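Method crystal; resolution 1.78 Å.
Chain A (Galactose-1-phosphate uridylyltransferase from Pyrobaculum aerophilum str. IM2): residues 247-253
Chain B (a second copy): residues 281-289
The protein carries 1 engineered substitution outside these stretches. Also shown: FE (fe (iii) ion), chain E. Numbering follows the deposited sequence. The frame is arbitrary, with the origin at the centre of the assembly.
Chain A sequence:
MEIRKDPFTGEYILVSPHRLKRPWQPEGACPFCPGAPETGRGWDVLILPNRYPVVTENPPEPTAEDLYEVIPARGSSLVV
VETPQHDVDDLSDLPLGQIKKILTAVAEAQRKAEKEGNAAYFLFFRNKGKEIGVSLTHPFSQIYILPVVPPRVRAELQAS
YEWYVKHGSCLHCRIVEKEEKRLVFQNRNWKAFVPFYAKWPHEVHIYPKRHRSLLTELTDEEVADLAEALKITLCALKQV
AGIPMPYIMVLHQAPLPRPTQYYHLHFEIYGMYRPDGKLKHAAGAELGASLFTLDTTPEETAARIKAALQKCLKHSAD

Chain A, residues 247-253: YIMVLHQ
Chain B (281-289) HAAGAELGA

Residues 247-252 of chain A form an extended strand (phi -95° to -153°, psi 110° to 166°). It packs against a weakly bonded helix, about 284-289, in the second copy of the protein. The axes approach to 8.4 Å, with 58° between their N-to-C directions. Ile A248 CA lies 5.4 Å from Gly B284 CA, and Val A250 CA 5.7 Å from Gly B288 CA, so two residues of strand span four of helix. The Leu B287 N to Ala B283 O hydrogen bond (2.7 Å) starts the turn; Gly B288 N to Gly B284 O (2.8 Å) is weak. Ahead of it, Ala B283 (-130/-133) donates its N to Glu B286 OE1 (2.8 Å).

Tyr A247 (chi1 p) stays out of reach. Ile A248 points toward chain B with chi1 m and chi2 146°, and has the largest covered area. Its branched, apolar side chain meets several neighbours: CG2 touches Gly B284 CA at 3.4 Å, CG1 lies 4.1 Å from Ala B283 CB, and CD1 meets Leu B287 CD1 (chi1 m, chi2 t) at 3.8 Å. Strand alternation turns Met A249 (t, t, p) away.

Val A250 (chi1 p) again points toward the helix, its CG1 3.8 Å from Gly B288 CA. Glycine suits this close approach: an ideal CB on Gly B288 would sit a tight 3.1 Å from Val A250 CB and clash with Gly B284 O at 2.2 Å. Leu A251 (t, p) is out of reach.

His A252 leaves its backbone sideways, but with chi1 -77° and chi2 -179° its ring end comes nearer. NE2 donates to Gly B288 O at 2.7 Å and 171°, the oxygen lying near the ring plane. ND1 binds the iron at 2.2 Å, so one imidazole joins metal coordination to the contact between copies. Gln A253 (chi1 p, chi2 t) lies beyond reach.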

# COMPACT_ATOMS: atom_id res chain seq x y z
N TYR A 247 11.28 -7.79 5.03
CA TYR A 247 9.86 -8.16 5.22
C TYR A 247 9.18 -7.16 6.15
O TYR A 247 9.84 -6.37 6.89
CB TYR A 247 9.72 -9.58 5.79
CG TYR A 247 10.22 -9.74 7.19
CD1 TYR A 247 9.42 -9.42 8.26
CD2 TYR A 247 11.50 -10.20 7.44
CE1 TYR A 247 9.86 -9.52 9.57
CE2 TYR A 247 11.96 -10.32 8.75
CZ TYR A 247 11.15 -9.95 9.80
OH TYR A 247 11.59 -10.00 11.09
N ILE A 248 7.85 -7.28 6.11
CA ILE A 248 6.90 -6.53 6.94
C ILE A 248 6.13 -7.57 7.72
O ILE A 248 5.71 -8.56 7.13
CB ILE A 248 5.98 -5.70 6.06
CG1 ILE A 248 6.79 -4.59 5.38
CG2 ILE A 248 4.80 -5.19 6.85
CD1 ILE A 248 6.32 -4.25 4.01
N MET A 249 5.94 -7.32 8.99
CA MET A 249 5.03 -8.16 9.82
C MET A 249 4.02 -7.28 10.55
O MET A 249 4.42 -6.22 11.04
CB MET A 249 5.81 -8.97 10.83
CG MET A 249 4.89 -9.79 11.72
SD MET A 249 5.82 -11.11 12.55
CE MET A 249 6.58 -10.11 13.82
N VAL A 250 2.75 -7.67 10.53
CA VAL A 250 1.69 -6.90 11.22
C VAL A 250 0.78 -7.91 11.92
O VAL A 250 0.53 -8.96 11.42
CB VAL A 250 0.93 -5.99 10.23
CG1 VAL A 250 0.23 -6.77 9.15
CG2 VAL A 250 -0.00 -5.00 10.91
N LEU A 251 0.34 -7.51 13.09
CA LEU A 251 -0.66 -8.25 13.89
C LEU A 251 -2.05 -7.68 13.61
O LEU A 251 -2.30 -6.53 13.96
CB LEU A 251 -0.34 -8.12 15.37
CG LEU A 251 -1.39 -8.72 16.33
CD1 LEU A 251 -1.67 -10.17 15.93
CD2 LEU A 251 -0.91 -8.62 17.77
N HIS A 252 -2.91 -8.47 13.01
CA HIS A 252 -4.34 -8.15 12.77
C HIS A 252 -5.10 -8.78 13.94
O HIS A 252 -5.15 -10.01 13.99
CB HIS A 252 -4.75 -8.71 11.42
CG HIS A 252 -4.27 -7.89 10.28
ND1 HIS A 252 -4.56 -8.22 8.97
CD2 HIS A 252 -3.60 -6.71 10.28
CE1 HIS A 252 -4.04 -7.27 8.19
NE2 HIS A 252 -3.43 -6.34 8.93
N GLN A 253 -5.64 -7.93 14.82
CA GLN A 253 -6.45 -8.43 15.95
C GLN A 253 -7.71 -7.57 16.06
O GLN A 253 -7.86 -6.55 15.40
CB GLN A 253 -5.61 -8.49 17.22
CG GLN A 253 -5.17 -7.14 17.74
CD GLN A 253 -4.49 -7.25 19.09
OE1 GLN A 253 -4.89 -8.04 19.92
NE2 GLN A 253 -3.48 -6.43 19.33
N HIS B 281 9.11 4.61 1.97
CA HIS B 281 8.74 3.21 1.58
C HIS B 281 7.34 2.93 2.13
O HIS B 281 7.08 3.37 3.23
CB HIS B 281 9.77 2.23 2.10
CG HIS B 281 11.11 2.32 1.43
ND1 HIS B 281 12.12 3.16 1.87
CD2 HIS B 281 11.60 1.65 0.37
CE1 HIS B 281 13.21 2.97 1.15
NE2 HIS B 281 12.92 2.04 0.22
N ALA B 282 6.51 2.21 1.38
CA ALA B 282 5.22 1.77 1.94
C ALA B 282 5.56 0.48 2.69
O ALA B 282 6.05 -0.46 2.04
CB ALA B 282 4.23 1.52 0.83
N ALA B 283 5.37 0.45 4.01
CA ALA B 283 5.77 -0.74 4.80
C ALA B 283 4.64 -1.22 5.72
O ALA B 283 3.49 -1.31 5.25
CB ALA B 283 7.04 -0.46 5.55
N GLY B 284 4.95 -1.50 6.99
CA GLY B 284 3.95 -2.08 7.90
C GLY B 284 2.72 -1.21 8.14
O GLY B 284 1.61 -1.75 8.05
N ALA B 285 2.89 0.09 8.40
CA ALA B 285 1.72 0.93 8.62
C ALA B 285 0.89 1.02 7.34
O ALA B 285 -0.35 0.80 7.36
CB ALA B 285 2.12 2.30 9.13
N GLU B 286 1.54 1.26 6.18
CA GLU B 286 0.78 1.52 4.95
C GLU B 286 0.23 0.20 4.38
O GLU B 286 -0.93 0.18 4.04
CB GLU B 286 1.70 2.19 3.90
CG GLU B 286 2.25 3.53 4.44
CD GLU B 286 3.50 3.47 5.32
OE1 GLU B 286 4.06 2.38 5.58
OE2 GLU B 286 3.99 4.56 5.73
N LEU B 287 1.07 -0.78 4.18
CA LEU B 287 0.70 -2.05 3.51
C LEU B 287 -0.04 -2.95 4.52
O LEU B 287 -1.03 -3.62 4.10
CB LEU B 287 1.91 -2.78 2.98
CG LEU B 287 2.76 -1.99 1.98
CD1 LEU B 287 3.86 -2.85 1.42
CD2 LEU B 287 1.87 -1.41 0.89
N GLY B 288 0.42 -2.94 5.75
CA GLY B 288 -0.15 -3.77 6.85
C GLY B 288 -1.47 -3.24 7.35
O GLY B 288 -2.34 -4.06 7.85
N ALA B 289 -1.67 -1.91 7.42
CA ALA B 289 -2.78 -1.34 8.20
C ALA B 289 -3.59 -0.30 7.41
O ALA B 289 -4.60 0.19 7.91
CB ALA B 289 -2.23 -0.81 9.47
FE FE E . -5.65 -9.89 7.95
O HOH W 1 -6.61 -11.30 6.51